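Side-chain contacts in succinylglutamate desuccinylase/aspartoacylase (Ruegeria sp. TM1040, PDB 3NA6), which probably hydrolyses the amide bond of N-acylated amino acids as a metal-dependent hydrolase of the zinc carboxypeptidase clan: residues T55-G60 and E64-L69; G108-A113 and K125-F130; T133-A138 and T197-M202; Q176-P181 and V205-E210; C258-E263 and D282-V287. All coordinates share one frame; numbering follows the deposited sequence. Where two conformers were deposited one is given.

Contact 1: T55-G60 and E64-L69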
# COMPACT_ATOMS: atom_id res chain seq x y z
N THR A 55 30.54 13.34 2.16
CA THR A 55 29.19 12.80 2.17
C THR A 55 29.13 11.39 1.60
O THR A 55 29.83 11.07 0.63
CB THR A 55 28.26 13.71 1.37
OG1 THR A 55 28.90 14.08 0.13
CG2 THR A 55 27.91 14.97 2.17
N GLY A 56 28.28 10.57 2.20
CA GLY A 56 27.88 9.28 1.68
C GLY A 56 26.36 9.22 1.59
O GLY A 56 25.68 10.01 2.18
N ALA A 57 25.85 8.26 0.84
CA ALA A 57 24.43 8.03 0.71
C ALA A 57 23.67 9.27 0.23
O ALA A 57 22.54 9.52 0.62
CB ALA A 57 23.85 7.45 2.00
N ASN A 58 24.28 9.99 -0.68
CA ASN A 58 23.59 10.93 -1.54
C ASN A 58 22.35 10.21 -2.09
O ASN A 58 21.24 10.76 -2.11
CB ASN A 58 24.56 11.38 -2.66
CG ASN A 58 23.97 12.41 -3.59
OD1 ASN A 58 22.80 12.31 -3.98
ND2 ASN A 58 24.81 13.40 -4.01
N HIS A 59 22.58 8.98 -2.55
CA HIS A 59 21.52 7.99 -2.81
C HIS A 59 21.55 6.96 -1.69
O HIS A 59 22.61 6.47 -1.33
CB HIS A 59 21.78 7.28 -4.14
CG HIS A 59 21.72 8.20 -5.31
ND1 HIS A 59 22.61 8.14 -6.37
CD2 HIS A 59 20.89 9.24 -5.58
CE1 HIS A 59 22.32 9.10 -7.24
NE2 HIS A 59 21.26 9.77 -6.79
N GLY A 60 20.38 6.60 -1.18
CA GLY A 60 20.27 5.83 0.06
C GLY A 60 20.63 4.36 -0.03
O GLY A 60 20.80 3.73 1.00
N GLU A 64 29.21 1.92 0.16
CA GLU A 64 30.66 1.98 0.43
C GLU A 64 31.06 3.26 1.18
O GLU A 64 31.83 3.22 2.14
CB GLU A 64 31.50 1.87 -0.85
CG GLU A 64 31.68 0.46 -1.47
CD GLU A 64 30.46 -0.00 -2.27
OE1 GLU A 64 29.50 0.80 -2.41
OE2 GLU A 64 30.49 -1.16 -2.78
N GLY A 65 30.57 4.41 0.70
CA GLY A 65 30.91 5.68 1.32
C GLY A 65 30.45 5.73 2.76
O GLY A 65 31.21 6.05 3.66
N PRO A 66 29.20 5.35 3.00
CA PRO A 66 28.72 5.32 4.38
C PRO A 66 29.56 4.48 5.35
O PRO A 66 29.78 4.89 6.49
CB PRO A 66 27.31 4.78 4.22
CG PRO A 66 26.86 5.40 2.94
CD PRO A 66 28.07 5.28 2.04
N VAL A 67 30.03 3.31 4.91
CA VAL A 67 30.92 2.49 5.75
C VAL A 67 32.21 3.26 6.05
O VAL A 67 32.65 3.35 7.21
CB VAL A 67 31.20 1.13 5.10
CG1 VAL A 67 32.31 0.38 5.86
CG2 VAL A 67 29.92 0.30 5.04
N ALA A 68 32.85 3.78 5.00
CA ALA A 68 34.12 4.50 5.16
C ALA A 68 33.99 5.73 6.05
O ALA A 68 34.88 6.03 6.88
CB ALA A 68 34.69 4.90 3.77
N LEU A 69 32.85 6.42 5.93
CA LEU A 69 32.60 7.66 6.68
C LEU A 69 32.20 7.39 8.11
O LEU A 69 32.62 8.14 9.02
CB LEU A 69 31.59 8.59 5.96
CG LEU A 69 32.10 9.12 4.61
CD1 LEU A 69 31.01 9.84 3.76
CD2 LEU A 69 33.27 10.11 4.87

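Contact 2: G108-A113 and K125-F130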
# COMPACT_ATOMS: atom_id res chain seq x y z
N GLY A 108 12.46 12.57 -3.69
CA GLY A 108 13.55 13.43 -4.13
C GLY A 108 14.84 12.67 -4.40
O GLY A 108 15.32 11.90 -3.56
N ASN A 109 15.39 12.91 -5.59
CA ASN A 109 16.76 12.54 -5.90
C ASN A 109 17.65 13.70 -5.48
O ASN A 109 17.68 14.76 -6.14
CB ASN A 109 16.94 12.25 -7.39
CG ASN A 109 18.35 11.80 -7.74
OD1 ASN A 109 19.27 11.89 -6.91
ND2 ASN A 109 18.54 11.29 -8.95
N LEU A 110 18.35 13.51 -4.38
CA LEU A 110 19.09 14.61 -3.76
C LEU A 110 20.15 15.09 -4.73
O LEU A 110 20.39 16.30 -4.82
CB LEU A 110 19.75 14.18 -2.44
CG LEU A 110 20.61 15.21 -1.69
CD1 LEU A 110 19.91 16.58 -1.47
CD2 LEU A 110 21.07 14.63 -0.38
N ASN A 111 20.73 14.15 -5.50
CA ASN A 111 21.78 14.50 -6.42
C ASN A 111 21.35 15.39 -7.56
O ASN A 111 22.21 15.94 -8.25
CB ASN A 111 22.48 13.28 -7.00
CG ASN A 111 23.85 13.61 -7.57
OD1 ASN A 111 24.57 14.45 -7.02
ND2 ASN A 111 24.20 12.98 -8.69
N ARG A 112 20.04 15.55 -7.77
CA ARG A 112 19.54 16.49 -8.77
C ARG A 112 18.67 17.60 -8.16
O ARG A 112 17.92 18.25 -8.87
CB ARG A 112 18.78 15.73 -9.88
CG ARG A 112 19.50 14.42 -10.31
CD ARG A 112 19.34 14.08 -11.80
NE ARG A 112 19.79 12.72 -12.11
CZ ARG A 112 19.04 11.78 -12.69
NH1 ARG A 112 17.79 12.05 -13.06
NH2 ARG A 112 19.55 10.58 -12.93
N ALA A 113 18.78 17.81 -6.84
CA ALA A 113 17.95 18.79 -6.12
C ALA A 113 18.56 20.18 -5.95
O ALA A 113 17.91 21.08 -5.41
CB ALA A 113 17.51 18.21 -4.76
N LYS A 125 15.28 21.20 1.08
CA LYS A 125 15.81 21.86 2.30
C LYS A 125 17.21 21.33 2.69
O LYS A 125 18.09 22.11 3.04
CB LYS A 125 14.83 21.70 3.47
CG LYS A 125 13.50 22.51 3.30
CD LYS A 125 12.46 22.04 4.29
CE LYS A 125 11.46 23.08 4.68
NZ LYS A 125 10.35 22.44 5.44
N ILE A 126 17.43 20.02 2.55
CA ILE A 126 18.77 19.44 2.69
C ILE A 126 19.73 20.10 1.69
O ILE A 126 20.81 20.59 2.08
CB ILE A 126 18.77 17.90 2.54
CG1 ILE A 126 17.95 17.25 3.66
CG2 ILE A 126 20.17 17.34 2.59
CD1 ILE A 126 17.74 15.70 3.51
N ALA A 127 19.36 20.09 0.42
CA ALA A 127 20.19 20.69 -0.62
C ALA A 127 20.50 22.16 -0.33
O ALA A 127 21.64 22.60 -0.43
CB ALA A 127 19.52 20.56 -1.99
N ASP A 128 19.48 22.90 0.06
CA ASP A 128 19.66 24.32 0.35
C ASP A 128 20.64 24.57 1.51
O ASP A 128 21.40 25.53 1.49
CB ASP A 128 18.32 24.99 0.66
CG ASP A 128 18.48 26.44 1.02
OD1 ASP A 128 18.62 27.27 0.09
OD2 ASP A 128 18.51 26.72 2.23
N TYR A 129 20.60 23.72 2.52
CA TYR A 129 21.49 23.86 3.66
C TYR A 129 22.93 23.58 3.23
O TYR A 129 23.86 24.24 3.69
CB TYR A 129 21.06 22.92 4.81
CG TYR A 129 21.87 23.12 6.06
CD1 TYR A 129 21.67 24.23 6.88
CD2 TYR A 129 22.82 22.21 6.43
CE1 TYR A 129 22.42 24.40 8.01
CE2 TYR A 129 23.55 22.37 7.57
CZ TYR A 129 23.36 23.46 8.34
OH TYR A 129 24.12 23.60 9.46
N PHE A 130 23.12 22.56 2.40
CA PHE A 130 24.45 22.27 1.88
C PHE A 130 24.92 23.39 0.96
O PHE A 130 26.05 23.83 1.08
CB PHE A 130 24.51 20.88 1.22
CG PHE A 130 24.70 19.75 2.24
CD1 PHE A 130 23.71 19.48 3.18
CD2 PHE A 130 25.88 19.06 2.31
CE1 PHE A 130 23.87 18.53 4.12
CE2 PHE A 130 26.07 18.08 3.27
CZ PHE A 130 25.06 17.81 4.16

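Contact 3: T133-A138 and T197-M202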
# COMPACT_ATOMS: atom_id res chain seq x y z
N THR A 133 24.98 26.91 3.43
CA THR A 133 25.58 26.93 4.76
C THR A 133 26.84 26.09 4.81
O THR A 133 27.89 26.60 5.17
CB THR A 133 24.57 26.51 5.86
OG1 THR A 133 23.43 27.35 5.77
CG2 THR A 133 25.18 26.65 7.26
N LEU A 134 26.77 24.81 4.45
CA LEU A 134 27.92 23.96 4.61
C LEU A 134 28.99 24.15 3.52
O LEU A 134 30.17 24.33 3.84
CB LEU A 134 27.50 22.50 4.72
CG LEU A 134 26.65 22.12 5.92
CD1 LEU A 134 26.45 20.61 5.93
CD2 LEU A 134 27.37 22.61 7.22
N LEU A 135 28.61 24.09 2.26
CA LEU A 135 29.59 24.23 1.16
C LEU A 135 30.40 25.52 1.27
O LEU A 135 31.60 25.49 1.06
CB LEU A 135 28.97 24.12 -0.24
CG LEU A 135 28.76 22.67 -0.73
CD1 LEU A 135 27.99 22.59 -2.08
CD2 LEU A 135 30.12 22.00 -0.81
N PRO A 136 29.76 26.64 1.62
CA PRO A 136 30.62 27.82 1.73
C PRO A 136 31.69 27.76 2.81
O PRO A 136 32.63 28.53 2.73
CB PRO A 136 29.64 28.98 2.00
CG PRO A 136 28.34 28.53 1.41
CD PRO A 136 28.33 27.00 1.65
N MSE A 137 31.58 26.86 3.79
CA MSE A 137 32.62 26.72 4.78
C MSE A 137 33.62 25.66 4.39
O MSE A 137 34.61 25.48 5.08
CB MSE A 137 32.01 26.42 6.14
CG MSE A 137 31.25 27.60 6.70
SE MSE A 137 30.85 27.33 8.57
CE MSE A 137 30.58 25.37 8.56
N ALA A 138 33.37 24.95 3.28
CA ALA A 138 34.31 23.92 2.81
C ALA A 138 35.22 24.42 1.72
O ALA A 138 34.80 25.17 0.85
CB ALA A 138 33.55 22.69 2.31
N THR A 197 28.06 19.83 -9.55
CA THR A 197 28.02 21.18 -10.13
C THR A 197 28.02 22.28 -9.04
O THR A 197 28.72 23.27 -9.16
CB THR A 197 26.85 21.29 -11.11
OG1 THR A 197 26.93 20.18 -12.01
CG2 THR A 197 26.87 22.60 -11.91
N ALA A 198 27.26 22.07 -7.98
CA ALA A 198 27.21 23.01 -6.87
C ALA A 198 28.63 23.27 -6.31
O ALA A 198 28.99 24.41 -6.03
CB ALA A 198 26.30 22.47 -5.75
N VAL A 199 29.41 22.20 -6.17
CA VAL A 199 30.78 22.32 -5.65
C VAL A 199 31.71 22.98 -6.67
O VAL A 199 32.35 23.99 -6.37
CB VAL A 199 31.34 20.96 -5.26
CG1 VAL A 199 32.77 21.12 -4.69
CG2 VAL A 199 30.38 20.27 -4.27
N GLU A 200 31.72 22.44 -7.87
CA GLU A 200 32.64 22.86 -8.90
C GLU A 200 32.42 24.30 -9.36
O GLU A 200 33.38 25.03 -9.64
CB GLU A 200 32.54 21.90 -10.08
CG GLU A 200 33.12 20.55 -9.77
CD GLU A 200 32.65 19.49 -10.75
OE1 GLU A 200 31.77 19.80 -11.59
OE2 GLU A 200 33.15 18.34 -10.68
N GLU A 201 31.18 24.74 -9.44
CA GLU A 201 30.94 26.10 -9.91
C GLU A 201 31.35 27.16 -8.89
O GLU A 201 31.50 28.34 -9.26
CB GLU A 201 29.50 26.29 -10.44
CG GLU A 201 28.46 26.46 -9.36
CD GLU A 201 27.03 26.69 -9.89
OE1 GLU A 201 26.82 26.76 -11.14
OE2 GLU A 201 26.11 26.78 -9.04
N MSE A 202 31.54 26.75 -7.63
CA MSE A 202 32.12 27.61 -6.60
C MSE A 202 33.61 27.71 -6.69
O MSE A 202 34.22 28.44 -5.89
CB MSE A 202 31.81 27.10 -5.18
CG MSE A 202 30.39 27.04 -4.87
SE MSE A 202 30.08 26.09 -3.21
CE MSE A 202 28.18 26.60 -3.13

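Contact 4: Q176-P181 and V205-E210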
# COMPACT_ATOMS: atom_id res chain seq x y z
N GLN A 176 43.37 11.14 -9.06
CA GLN A 176 44.54 10.28 -9.05
C GLN A 176 44.98 9.88 -7.64
O GLN A 176 45.35 8.71 -7.44
CB GLN A 176 45.75 10.91 -9.74
CG GLN A 176 45.56 11.12 -11.22
CD GLN A 176 46.86 11.47 -11.90
OE1 GLN A 176 47.65 12.29 -11.42
NE2 GLN A 176 47.10 10.84 -13.03
N ALA A 177 44.98 10.82 -6.69
CA ALA A 177 45.36 10.49 -5.31
C ALA A 177 44.43 9.43 -4.73
O ALA A 177 44.88 8.56 -4.00
CB ALA A 177 45.33 11.73 -4.41
N PHE A 178 43.13 9.53 -5.03
CA PHE A 178 42.14 8.54 -4.53
C PHE A 178 42.59 7.14 -4.90
O PHE A 178 42.54 6.22 -4.08
CB PHE A 178 40.74 8.81 -5.12
CG PHE A 178 39.62 8.05 -4.42
CD1 PHE A 178 39.33 6.74 -4.76
CD2 PHE A 178 38.84 8.67 -3.45
CE1 PHE A 178 38.29 6.05 -4.12
CE2 PHE A 178 37.81 8.01 -2.81
CZ PHE A 178 37.52 6.68 -3.15
N ASN A 179 43.07 7.00 -6.14
CA ASN A 179 43.75 5.80 -6.61
C ASN A 179 42.86 4.55 -6.55
O ASN A 179 43.25 3.47 -6.03
CB ASN A 179 45.07 5.62 -5.86
CG ASN A 179 45.91 4.45 -6.38
OD1 ASN A 179 46.26 3.57 -5.60
ND2 ASN A 179 46.22 4.44 -7.68
N ALA A 180 41.66 4.69 -7.09
CA ALA A 180 40.74 3.55 -7.19
C ALA A 180 41.31 2.61 -8.25
O ALA A 180 42.23 2.98 -9.00
CB ALA A 180 39.31 4.00 -7.55
N PRO A 181 40.80 1.38 -8.31
CA PRO A 181 41.37 0.46 -9.31
C PRO A 181 41.10 0.92 -10.74
O PRO A 181 41.82 0.53 -11.64
CB PRO A 181 40.66 -0.87 -9.01
CG PRO A 181 40.29 -0.77 -7.56
CD PRO A 181 39.92 0.68 -7.36
N VAL A 205 37.39 21.94 -5.50
CA VAL A 205 37.69 20.57 -5.89
C VAL A 205 36.63 19.61 -5.37
O VAL A 205 36.22 19.67 -4.20
CB VAL A 205 39.09 20.11 -5.38
CG1 VAL A 205 39.26 18.62 -5.58
CG2 VAL A 205 40.16 20.85 -6.12
N LEU A 206 36.17 18.75 -6.27
CA LEU A 206 35.21 17.73 -5.96
C LEU A 206 35.85 16.38 -6.31
O LEU A 206 36.44 16.24 -7.39
CB LEU A 206 33.91 17.90 -6.77
CG LEU A 206 33.04 16.63 -6.64
CD1 LEU A 206 32.00 16.78 -5.52
CD2 LEU A 206 32.46 16.22 -7.97
N VAL A 207 35.73 15.41 -5.40
CA VAL A 207 36.16 14.02 -5.62
C VAL A 207 34.89 13.18 -5.60
O VAL A 207 34.05 13.32 -4.70
CB VAL A 207 37.15 13.59 -4.49
CG1 VAL A 207 37.30 12.09 -4.41
CG2 VAL A 207 38.47 14.29 -4.69
N THR A 208 34.68 12.40 -6.64
CA THR A 208 33.50 11.57 -6.72
C THR A 208 33.87 10.17 -7.18
O THR A 208 34.96 9.94 -7.72
CB THR A 208 32.35 12.20 -7.55
OG1 THR A 208 31.14 11.44 -7.37
CG2 THR A 208 32.69 12.29 -9.04
N THR A 209 32.98 9.22 -6.92
CA THR A 209 33.22 7.82 -7.23
C THR A 209 32.01 7.07 -7.82
O THR A 209 30.84 7.54 -7.77
CB THR A 209 33.53 7.08 -5.95
OG1 THR A 209 32.34 7.00 -5.17
CG2 THR A 209 34.60 7.75 -5.12
N GLU A 210 32.29 5.88 -8.31
CA GLU A 210 31.29 4.80 -8.43
C GLU A 210 32.00 3.54 -7.97
O GLU A 210 32.83 3.04 -8.70
CB GLU A 210 30.82 4.62 -9.88
CG GLU A 210 29.94 5.75 -10.43
CD GLU A 210 28.53 5.75 -9.87
OE1 GLU A 210 28.21 4.89 -9.03
OE2 GLU A 210 27.73 6.61 -10.28

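Contact 5: C258-E263 and D282-V287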
# COMPACT_ATOMS: atom_id res chain seq x y z
N CYS A 258 24.40 5.72 -22.45
CA CYS A 258 24.12 4.29 -22.54
C CYS A 258 23.58 3.98 -23.92
O CYS A 258 22.74 4.72 -24.44
CB CYS A 258 23.10 3.86 -21.48
SG CYS A 258 22.64 2.07 -21.60
N TYR A 259 24.05 2.89 -24.51
CA TYR A 259 23.63 2.55 -25.86
C TYR A 259 22.90 1.22 -25.95
O TYR A 259 22.32 0.91 -26.98
CB TYR A 259 24.84 2.60 -26.81
CG TYR A 259 25.46 3.98 -26.78
CD1 TYR A 259 24.87 5.05 -27.46
CD2 TYR A 259 26.58 4.24 -26.00
CE1 TYR A 259 25.41 6.34 -27.40
CE2 TYR A 259 27.14 5.52 -25.94
CZ TYR A 259 26.55 6.57 -26.64
OH TYR A 259 27.10 7.83 -26.57
N LEU A 260 22.94 0.43 -24.89
CA LEU A 260 22.31 -0.87 -24.88
C LEU A 260 21.15 -0.79 -23.92
O LEU A 260 21.18 -1.33 -22.84
CB LEU A 260 23.31 -1.94 -24.48
CG LEU A 260 24.47 -2.11 -25.45
CD1 LEU A 260 25.55 -2.93 -24.80
CD2 LEU A 260 24.02 -2.72 -26.78
N PHE A 261 20.14 -0.04 -24.33
CA PHE A 261 18.90 0.03 -23.61
C PHE A 261 18.08 -1.21 -23.96
O PHE A 261 18.06 -1.65 -25.11
CB PHE A 261 18.15 1.33 -23.97
CG PHE A 261 18.65 2.54 -23.19
CD1 PHE A 261 18.33 2.70 -21.83
CD2 PHE A 261 19.46 3.52 -23.80
CE1 PHE A 261 18.80 3.80 -21.09
CE2 PHE A 261 19.94 4.65 -23.06
CZ PHE A 261 19.61 4.79 -21.72
N SER A 262 17.45 -1.82 -22.97
CA SER A 262 16.52 -2.90 -23.26
C SER A 262 15.23 -2.33 -23.81
O SER A 262 14.72 -1.34 -23.31
CB SER A 262 16.19 -3.71 -22.04
OG SER A 262 15.39 -4.81 -22.44
N GLU A 263 14.69 -3.02 -24.82
CA GLU A 263 13.36 -2.71 -25.35
C GLU A 263 12.33 -3.75 -24.89
O GLU A 263 11.22 -3.81 -25.45
CB GLU A 263 13.41 -2.59 -26.88
CG GLU A 263 14.24 -1.40 -27.36
CD GLU A 263 14.17 -1.15 -28.89
OE1 GLU A 263 14.00 -2.11 -29.65
OE2 GLU A 263 14.30 0.03 -29.31
N ASP A 282 30.37 -8.81 -30.34
CA ASP A 282 30.15 -9.85 -29.33
C ASP A 282 28.84 -9.62 -28.57
O ASP A 282 28.42 -8.48 -28.31
CB ASP A 282 31.28 -9.86 -28.28
CG ASP A 282 32.58 -10.50 -28.78
OD1 ASP A 282 32.64 -10.99 -29.93
OD2 ASP A 282 33.55 -10.51 -27.98
N LEU A 283 28.22 -10.72 -28.19
CA LEU A 283 27.02 -10.73 -27.36
C LEU A 283 27.39 -10.20 -25.98
O LEU A 283 28.33 -10.69 -25.37
CB LEU A 283 26.51 -12.15 -27.28
CG LEU A 283 25.08 -12.45 -26.89
CD1 LEU A 283 24.07 -11.72 -27.74
CD2 LEU A 283 24.93 -13.97 -27.01
N VAL A 284 26.70 -9.16 -25.52
CA VAL A 284 26.90 -8.61 -24.18
C VAL A 284 25.81 -9.08 -23.20
O VAL A 284 26.07 -9.32 -22.01
CB VAL A 284 26.90 -7.09 -24.25
CG1 VAL A 284 26.87 -6.45 -22.87
CG2 VAL A 284 28.13 -6.65 -25.02
N ALA A 285 24.59 -9.22 -23.72
CA ALA A 285 23.46 -9.65 -22.90
C ALA A 285 22.36 -10.27 -23.72
O ALA A 285 22.24 -9.98 -24.95
CB ALA A 285 22.91 -8.48 -22.11
N ARG A 286 21.56 -11.13 -23.08
CA ARG A 286 20.33 -11.63 -23.69
C ARG A 286 19.18 -11.47 -22.71
O ARG A 286 19.34 -11.73 -21.51
CB ARG A 286 20.47 -13.10 -24.09
CG ARG A 286 21.61 -13.35 -25.06
CD ARG A 286 21.60 -14.77 -25.60
NE ARG A 286 21.93 -15.75 -24.58
CZ ARG A 286 21.99 -17.06 -24.81
NH1 ARG A 286 21.75 -17.52 -26.04
NH2 ARG A 286 22.26 -17.89 -23.81
N VAL A 287 18.03 -11.06 -23.24
CA VAL A 287 16.79 -10.98 -22.48
C VAL A 287 15.82 -12.12 -22.86
O VAL A 287 15.39 -12.26 -24.06
CB VAL A 287 16.11 -9.60 -22.63
CG1 VAL A 287 14.91 -9.51 -21.66
CG2 VAL A 287 17.10 -8.49 -22.26

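Contact 1: T55-G60 and E64-L69
Leu69 reaches across from helix 64-75 and lays its CD1 methyl on the peptide link between Thr55 and Gly56, 3.2 Å from Gly56 N and 3.3 Å from Thr55 C. Its CG is anti to the carbonyl carbon (chi1 -65°), and with chi2 at 170° the extended branch carries CD1 off the helix and onto the chain leaving strand 51-55. Helix and loop draw together until Gly56 CA and Gly65 CA are 4.7 Å apart; a side chain at Gly56 would run into Pro66 CD and crowd Leu69 CD1. Three residues earlier on the helix, the pyrrolidine ring of Pro66 packs on Ala57. Its CG lies 3.7 Å from Ala57 N and 3.8 Å from Ala57 CB, while CD comes within 4.0 Å of Gly56 CA. Replacing Pro66 by an alanine would probably leave a gap beside Ala57, because CG and CD make all of its close contacts to the loop. The contact is apolar and buried; Thr55 turns its hydroxyl to Asp143, and Leu69 also packs on Leu229 of helix 219-235. Pro66 meets Leu267 of the second subunit as well. In the connecting turn, the spacing of His59 and Glu62 is consistent with the His-x-x-Glu motif of the zinc carboxypeptidase clan; with His145 they face one point that would suit a metal, though none is bound there.

Contact 2: G108-A113 and K125-F130
Leu110 and Ala113 press a short 3-10 turn against helix 122-134, a loop-on-helix packing at the flank of the catalytic alpha/beta domain. Along the turn, Asn109 comes first: its OD1 takes a weak bond from Asn111 N (3.0 Å, 130° at the hydrogen) and also receives His59 NE2, which ties the turn to the putative metal site. Leu110 follows and makes the widest contact. Its CG stands anti to the backbone N (chi1 177°), which points the forked end at the helix. Both methyls lie about equally far from Ile126 CG2, 4.1 Å in the case of Leu110 CD2, and the two side chains cross at about a right angle. CD1 also reaches Ala127, lying 4.0 Å from both its N and its CB. Asn111 turns the other way, its OD1 bonded to Asn58 ND2. The backbone closes back with Ala113 N on Leu110 O, and this return brings Ala113 over the same helix face. Here two small residues let the chains approach closely, the CA atoms of Ala113 and Ala127 6.2 Å apart. Leu110 CD1 and Ala113 CB come to the Ala127 methyl side by side, with Ala127 CB 4.2 Å from Ala113 CB and 3.8 Å from Ala113 O.

Contact 3: T133-A138 and T197-M202
Leu135 sets its CG anti to the carbonyl carbon (chi1 -82°), a rotation that sends both methyls toward segment 197-202, and selenomethionine Met202 answers by stretching back with chi2 and chi3 both near 170°. Leu135 is therefore touched at its base by Met202 and at its tip by Val199 and Ala198. The straight chain of Met202 passes over the base of the leucine, its SE 3.7 Å from Leu135 CB, and its CE methyl continues to 4.1 Å from Leu135 CD1. Beyond that, the forked end of Leu135 meets the helix 195-200. Val199 holds CG2 anti to its own carbonyl carbon, and this methyl fits against the fork: it is 3.9 Å from Leu135 CD2 and 4.0 Å from Leu135 CD1, with the two side chains at about a right angle. Leu135 CD1 points end-on at Ala198 CB, 4.0 Å away, so that one leucine touches three residues in turn. All of this is dispersion contact between apolar groups. Lys204 NZ bonds to the carbonyl oxygens of Leu135 and Ala138, satisfying backbone acceptors of segment 133-138. Leu135 is backed by Leu53 of strand 51-55, and Val199 rests on Leu206 of strand 205-210; both strands belong to the central sheet, with 140-143 between them. Between these segments Leu135 makes the contacts, and Gln131 of helix 122-134 adds a further link to Ala198 and Met202, a helix packing over a mixed sheet that belongs to the layered alpha/beta architecture of the zinc carboxypeptidase clan.

Contact 4: Q176-P181 and V205-E210
Phe178 swings its ring out from the last turn of helix 165-178 and sets it against two side chains of strand 205-210. Its CG is anti to the backbone N (chi1 -166°), which aims the ring at the strand, and chi2 near -84° turns the ring plane so that both partners come in obliquely. Val207 meets the near part of the ring: its CG1 lies 3.9 Å from Phe178 CD2, the two side chains crossing at a slant. Thr209, two residues on and on the same face of the strand, takes the far end. Its CG2 sits 3.7 Å from Phe178 CZ and 4.0 Å from Phe178 CE2, and the threonine stands about perpendicular to the phenylalanine. The threonine torsion sorts its two branches: with chi1 at 70° the methyl is anti to the carbonyl carbon and goes to the ring, while OG1 bonds to His145 O. At the ring's edge, in plane, lies Ala180 N, just past the left-handed turn of Asn179 that ends the helix. Val232 of helix 219-235 and Ala157 of strand 156-160 also touch the ring. Were a serine to stand in for Phe178, Val207 CG1 and Thr209 CG2 would probably lose their common cover and a gap would open between helix and sheet. Helix 165-178 thus packs on the central mixed sheet, as in a layered alpha/beta fold. Methyls and aromatic carbons make the contact, which implies that burial of apolar surface holds this helix end to the strand, while the hydroxyl of Thr209, turned from the ring, is satisfied by its backbone carbonyl.

Contact 5: C258-E263 and D282-V287
Leu260 points its CD1 methyl at the flank of Val284 CG1, 4.2 Å away, at the interface of two antiparallel sheets of the C-terminal beta region. The packing is sandwich-like: the short, weakly bonded strand 260-261 belongs to one sheet and strand 283-288 to the other, and their backbones stay well apart, with CA of Leu260 and CA of Val284 9.0 Å from each other. A classic beta bulge shapes the second strand, since Val284 and Ala285 both stand opposite Tyr300. With that extra residue in the strand, Val284 and Val287, three positions apart, both point at segment 258-263. The first segment is pinned by the disulfide from Cys258 to Cys322, and Cys258 SG lies 3.9 Å above the plane of the Phe261 ring, over its centre, while Phe261 makes a cation-pi contact with Lys24 of the third subunit. At the far end of the contact Ser262 holds OG anti to its backbone N (chi1 -174°); the hydroxyl bonds to His264 O, and Val287 CG2 lies 4.1 Å from Ser262 OG.

How the contacts relate
All five contacts are mostly buried and apolar, but they sit at different depths. Contact 1 is the most central, its centre about 7 Å from that of the chain; the centre of contact 5 lies about 25 Å from it, in the C-terminal beta region, where three other subunits reach its segments. Contacts 1 and 2 are joined by side-chain hydrogen bonds near the presumed metal site. Contacts 2 and 3 share helix 122-134, whose backbone bonds link them, and contacts 3 and 4 meet by packing. Contact 1 sets side chains largely on backbone, contacts 2 and 3 pack mainly side chain on side chain, contact 4 uses an aromatic ring, and contact 5 strand side chains between sheets.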